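Local coordinates for protein hepatocyte growth factor-regulated tyrosine kinase substrate (Drosophila melanogaster, PDB 1DVP) that binds ubiquitin, drives endosome membrane invagination and multivesicular body formation, and dampens tyrosine kinase receptor signalling by promoting degradation of the active receptors, at residues S4-C7 against K8-N12; Q104-L107 against E108-T112; A46-K49 against K50-S53. All blocks are in the same frame, centred on the assembly; numbering follows the deposited sequence.

Interaction 1: S4-C7 against K8-N12; sequences SSFC and KNLEN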
# COMPACT_ATOMS: atom_id res chain seq x y z
N SER A 4 15.40 29.94 16.57
CA SER A 4 14.26 29.05 16.44
C SER A 4 14.52 27.98 15.39
O SER A 4 15.15 28.22 14.36
CB SER A 4 12.99 29.82 16.06
OG SER A 4 12.94 30.09 14.68
N SER A 5 14.05 26.78 15.70
CA SER A 5 14.18 25.62 14.84
C SER A 5 13.64 25.99 13.45
O SER A 5 14.24 25.64 12.44
CB SER A 5 13.38 24.45 15.44
OG SER A 5 13.31 23.35 14.56
N PHE A 6 12.52 26.69 13.41
CA PHE A 6 11.95 27.14 12.15
C PHE A 6 12.99 27.89 11.28
O PHE A 6 13.16 27.56 10.11
CB PHE A 6 10.75 28.05 12.41
CG PHE A 6 10.31 28.83 11.20
CD1 PHE A 6 9.67 28.21 10.14
CD2 PHE A 6 10.59 30.20 11.10
CE1 PHE A 6 9.32 28.93 9.00
CE2 PHE A 6 10.23 30.94 9.96
CZ PHE A 6 9.60 30.30 8.91
N CYS A 7 13.67 28.88 11.85
CA CYS A 7 14.65 29.64 11.09
C CYS A 7 15.78 28.76 10.56
O CYS A 7 16.24 28.96 9.44
CB CYS A 7 15.16 30.84 11.91
SG CYS A 7 13.99 32.26 11.83
N LYS A 8 16.20 27.77 11.32
CA LYS A 8 17.26 26.91 10.83
C LYS A 8 16.73 26.07 9.65
O LYS A 8 17.46 25.78 8.70
CB LYS A 8 17.78 25.98 11.94
CG LYS A 8 18.71 24.85 11.45
CD LYS A 8 20.19 25.09 11.81
CE LYS A 8 21.14 24.18 11.04
NZ LYS A 8 20.67 22.76 11.07
N ASN A 9 15.47 25.66 9.72
CA ASN A 9 14.91 24.87 8.64
C ASN A 9 14.74 25.76 7.40
O ASN A 9 14.96 25.30 6.29
CB ASN A 9 13.57 24.22 9.06
CG ASN A 9 13.72 23.16 10.17
OD1 ASN A 9 14.65 22.36 10.17
ND2 ASN A 9 12.78 23.16 11.11
N LEU A 10 14.36 27.02 7.57
CA LEU A 10 14.18 27.90 6.41
C LEU A 10 15.57 28.19 5.77
O LEU A 10 15.70 28.18 4.53
CB LEU A 10 13.48 29.20 6.82
CG LEU A 10 13.05 30.19 5.73
CD1 LEU A 10 11.96 29.58 4.78
CD2 LEU A 10 12.52 31.45 6.41
N GLU A 11 16.58 28.43 6.60
CA GLU A 11 17.93 28.63 6.08
C GLU A 11 18.29 27.41 5.22
O GLU A 11 18.68 27.54 4.07
CB GLU A 11 18.96 28.74 7.21
CG GLU A 11 18.95 30.02 7.95
CD GLU A 11 19.51 31.18 7.15
OE1 GLU A 11 19.49 32.31 7.70
OE2 GLU A 11 19.95 30.98 6.01
N ASN A 12 18.14 26.23 5.80
CA ASN A 12 18.42 24.98 5.09
C ASN A 12 17.67 24.89 3.77
O ASN A 12 18.26 24.66 2.74
CB ASN A 12 18.03 23.76 5.93
CG ASN A 12 19.05 23.42 7.02
OD1 ASN A 12 20.18 23.89 7.00
ND2 ASN A 12 18.64 22.59 7.97
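Lys-8 N, Asn-9 N, Leu-10 N and Glu-11 N donate in turn to Ser-4 O, Ser-5 O, Phe-6 O and Cys-7 O, the i to i+4 ladder of an alpha-helix in its first turns, with bonds of 2.9 to 3.2 Å. Ser-4 is the N-cap: its OG accepts from Cys-7 N at 3.2 Å, nearly straight at 164°, and so occupies an amide that no earlier turn of the helix can satisfy. Its chi1 of 81° brings the hydroxyl round to that N-H. On the hydrophobic side, Phe-6 and Leu-10 run side by side, and the far ring atom Phe-6 CZ meets the methyl Leu-10 CD2 at 4.0 Å, an oblique approach to the ring. One turn apart and with the same first torsion, CG anti to the backbone N, they point the same way. A polar strip follows the next edge of the helix. Asn-9 ND2 passes 3.2 Å from Ser-5 O, but the angle is too poor for a bond; the amide nitrogen instead donates to Glu-32 OE1, while Ser-5 OG bonds to OE2 of the same carboxylate. Glu-32 therefore clamps two residues one turn apart. With CG swung beside its own backbone N, Glu-11 lays CG 3.3 Å from Cys-7 O; the bend at chi2 then turns the carboxylate, whose OE1 forms a salt bridge with Lys-50 NZ. This opening stretch of the first VHS-domain helix thus lies against two others: Phe-6 touches Ile-29 of helix 23-34 as well as Ala-43 and Ala-46 of helix 40-51, Asn-9 touches Leu-28, and Leu-10 reaches Ala-46 and Lys-50.

Interaction 2: Q104-L107 against E108-T112; sequences QKML and ELVQT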
# COMPACT_ATOMS: atom_id res chain seq x y z
N GLN A 104 9.01 34.02 -13.15
CA GLN A 104 8.22 32.94 -13.74
C GLN A 104 7.54 32.11 -12.65
O GLN A 104 6.36 31.75 -12.77
CB GLN A 104 9.10 32.02 -14.59
CG GLN A 104 9.40 32.56 -15.99
CD GLN A 104 8.22 33.33 -16.56
OE1 GLN A 104 8.15 34.54 -16.42
NE2 GLN A 104 7.27 32.63 -17.17
N LYS A 105 8.27 31.82 -11.59
CA LYS A 105 7.71 31.01 -10.51
C LYS A 105 6.59 31.75 -9.81
O LYS A 105 5.58 31.15 -9.45
CB LYS A 105 8.82 30.61 -9.51
CG LYS A 105 8.33 29.72 -8.36
CD LYS A 105 7.78 28.37 -8.84
CE LYS A 105 7.15 27.61 -7.66
NZ LYS A 105 6.74 26.22 -8.03
N MET A 106 6.75 33.06 -9.64
CA MET A 106 5.72 33.84 -8.97
C MET A 106 4.45 33.94 -9.83
O MET A 106 3.33 33.90 -9.31
CB MET A 106 6.24 35.24 -8.66
CG MET A 106 5.33 36.08 -7.76
SD MET A 106 5.15 35.45 -6.03
CE MET A 106 3.63 34.58 -6.21
N LEU A 107 4.65 34.06 -11.15
CA LEU A 107 3.55 34.16 -12.09
C LEU A 107 2.75 32.86 -12.04
O LEU A 107 1.53 32.87 -12.03
CB LEU A 107 4.08 34.43 -13.50
CG LEU A 107 3.75 35.81 -14.11
CD1 LEU A 107 3.30 36.81 -13.04
CD2 LEU A 107 4.97 36.33 -14.88
N GLU A 108 3.46 31.74 -12.02
CA GLU A 108 2.83 30.43 -11.92
C GLU A 108 2.00 30.30 -10.61
O GLU A 108 0.86 29.84 -10.65
CB GLU A 108 3.92 29.35 -11.97
CG GLU A 108 3.50 27.91 -11.57
CD GLU A 108 4.71 27.08 -11.08
OE1 GLU A 108 4.70 26.62 -9.92
OE2 GLU A 108 5.69 26.92 -11.85
N LEU A 109 2.57 30.72 -9.48
CA LEU A 109 1.90 30.62 -8.18
C LEU A 109 0.63 31.47 -8.16
O LEU A 109 -0.42 31.03 -7.71
CB LEU A 109 2.84 31.03 -7.03
CG LEU A 109 4.09 30.12 -6.82
CD1 LEU A 109 4.89 30.62 -5.64
CD2 LEU A 109 3.69 28.67 -6.57
N VAL A 110 0.74 32.70 -8.65
CA VAL A 110 -0.42 33.58 -8.69
C VAL A 110 -1.59 32.91 -9.41
O VAL A 110 -2.69 32.95 -8.94
CB VAL A 110 -0.11 34.88 -9.44
CG1 VAL A 110 -1.45 35.59 -9.83
CG2 VAL A 110 0.77 35.77 -8.58
N GLN A 111 -1.31 32.29 -10.55
CA GLN A 111 -2.31 31.60 -11.38
C GLN A 111 -2.79 30.32 -10.70
O GLN A 111 -3.99 30.00 -10.70
CB GLN A 111 -1.69 31.28 -12.76
CG GLN A 111 -2.51 30.35 -13.61
CD GLN A 111 -1.87 30.07 -14.97
OE1 GLN A 111 -0.79 29.45 -15.07
NE2 GLN A 111 -2.51 30.55 -16.03
N THR A 112 -1.85 29.56 -10.13
CA THR A 112 -2.22 28.35 -9.42
C THR A 112 -3.18 28.74 -8.32
O THR A 112 -4.22 28.12 -8.12
CB THR A 112 -1.02 27.68 -8.75
OG1 THR A 112 -0.15 27.14 -9.76
CG2 THR A 112 -1.53 26.55 -7.78
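Lys-105 and Glu-108 form an i to i+3 salt bridge within helix 100-116, the seventh helix of the VHS superhelix, at the margin of a buried hydrophobic face. Lys-105 NZ lies 2.8 Å from Glu-108 OE1, approaching on the syn side but 24° out of the carboxylate plane. The lysine bends once, at chi2 (62°), and is extended from there; this turns it along the helix, where its CE also rests 3.8 Å from Leu-109 CD2. NZ has a second acid, Glu-67 OE1, so the ammonium group bridges two carboxylates. Replacing Lys-105 by an alanine would probably leave Glu-108 and Glu-67 without their shared counter-charge and uncover the Leu-109 methyl. On the apolar side, bends at chi2 and chi3 bring the end methyl of Met-106 forward over the next turn: its CE is 3.7 Å from Leu-109 CB and 3.9 Å from Val-110 CG2, the methionine crossing both at about a right angle. Beneath these groups Val-110 N bonds to Met-106 O at 2.9 Å. Helix 56-72 meets Lys-105 and Met-106 through Leu-63, helix 84-96 meets Met-106 through Phe-90 and Leu-94, and helix 125-135 meets Val-110 through Met-130.

Interaction 3: A46-K49 against K50-S53; sequences AIKK and KMNS
The flat amide of Asn-52 turns one face to the backbone carbonyl of Lys-48: Lys-48 O lies over that face, 3.4 Å from Asn-52 ND2. An oxygen over the face cannot line up with the in-plane N-H groups, which agrees with the angle being too poor for a hydrogen bond. The backbone makes the real connection, Asn-52 N donating to Lys-48 O at 3.0 Å in the carbonyl plane. Met-51 N, whose main bond goes to Ile-47 O at 2.9 Å, also leans on Lys-48 O in a weak bond bent to 117°. These are the last turns of helix 40-51, third in the right-handed superhelix of the VHS domain; Asn-52 is the first residue to leave helical torsions, and Ser-53 N then bonds to Lys-50 O, three residues back. Met-51 has CG beside its own backbone N (chi1 -78°), which lays the side chain back over the preceding turn: CG is 3.5 Å from Ile-47 O and 4.3 Å from the branch methyl Ile-47 CG2, and SD is 4.0 Å from Lys-48 CA. Lys-50 also leans back at its base, with CG 3.6 Å from Ala-46 O, but the bend at chi2 (-65°) leads its end off to Glu-11, with which NZ makes a salt bridge. Beneath it, the bond from Lys-50 N to Ala-46 O is weak. Ile-47 packs on Ile-69 and Met-51 on Ser-62, both of helix 56-72, while Met-51 and Asn-52 share Phe-93 of helix 84-96.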
# COMPACT_ATOMS: atom_id res chain seq x y z
N ALA A 46 9.46 35.90 7.64
CA ALA A 46 10.78 35.32 7.46
C ALA A 46 10.85 34.84 5.99
O ALA A 46 11.89 34.96 5.35
CB ALA A 46 11.00 34.15 8.44
N ILE A 47 9.75 34.33 5.46
CA ILE A 47 9.75 33.87 4.07
C ILE A 47 9.97 35.07 3.14
O ILE A 47 10.73 35.00 2.19
CB ILE A 47 8.43 33.16 3.71
CG1 ILE A 47 8.41 31.76 4.35
CG2 ILE A 47 8.29 33.00 2.20
CD1 ILE A 47 7.11 30.98 4.13
N LYS A 48 9.29 36.17 3.42
CA LYS A 48 9.47 37.34 2.57
C LYS A 48 10.93 37.76 2.48
O LYS A 48 11.43 38.02 1.40
CB LYS A 48 8.64 38.52 3.07
CG LYS A 48 7.18 38.49 2.70
CD LYS A 48 6.52 39.68 3.36
CE LYS A 48 5.03 39.51 3.56
NZ LYS A 48 4.59 40.08 4.90
N LYS A 49 11.63 37.81 3.61
CA LYS A 49 13.04 38.19 3.58
C LYS A 49 13.86 37.29 2.66
O LYS A 49 14.77 37.76 1.97
CB LYS A 49 13.62 38.16 4.97
CG LYS A 49 12.93 39.16 5.87
CD LYS A 49 13.50 39.17 7.26
CE LYS A 49 12.77 40.19 8.13
NZ LYS A 49 13.33 40.20 9.52
N LYS A 50 13.53 36.00 2.66
CA LYS A 50 14.24 35.05 1.82
C LYS A 50 13.84 35.26 0.36
O LYS A 50 14.65 35.02 -0.54
CB LYS A 50 13.96 33.61 2.26
CG LYS A 50 14.54 33.26 3.62
CD LYS A 50 16.07 33.28 3.67
CE LYS A 50 16.52 32.99 5.10
NZ LYS A 50 18.00 33.16 5.31
N MET A 51 12.61 35.71 0.13
CA MET A 51 12.17 36.00 -1.23
C MET A 51 13.08 37.11 -1.77
O MET A 51 13.48 37.09 -2.94
CB MET A 51 10.71 36.48 -1.26
CG MET A 51 9.67 35.36 -1.12
SD MET A 51 7.97 36.01 -0.88
CE MET A 51 7.74 36.89 -2.54
N ASN A 52 13.44 38.05 -0.89
CA ASN A 52 14.30 39.16 -1.27
C ASN A 52 15.79 38.86 -1.19
O ASN A 52 16.63 39.79 -1.11
CB ASN A 52 13.98 40.41 -0.43
CG ASN A 52 12.55 40.93 -0.64
OD1 ASN A 52 12.07 41.06 -1.76
ND2 ASN A 52 11.88 41.23 0.46
N SER A 53 16.15 37.58 -1.22
CA SER A 53 17.55 37.20 -1.19
C SER A 53 18.16 37.57 -2.54
O SER A 53 17.52 37.40 -3.59
CB SER A 53 17.71 35.70 -0.98
OG SER A 53 19.09 35.37 -0.90

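Overall arrangement
Each contact is local to one helix of the VHS domain or its end, away from the zinc sites of the FYVE finger. Interactions 1 and 3 are partly buried and touch directly, their centres about 13 Å apart: Ala-46 packs against Phe-6 and Leu-10, and Glu-11 pairs with Lys-50, so the start of helix 5-14 is joined to the end of helix 40-51. Interaction 2 is the most buried, separate from both. Helices 56-72 and 84-96 border interactions 2 and 3 alike. The chemistry follows position: a serine cap at a helix start, mid-helix packing flanked by a salt bridge, and a helix end where one carbonyl takes two backbone N-H groups, one of them weakly.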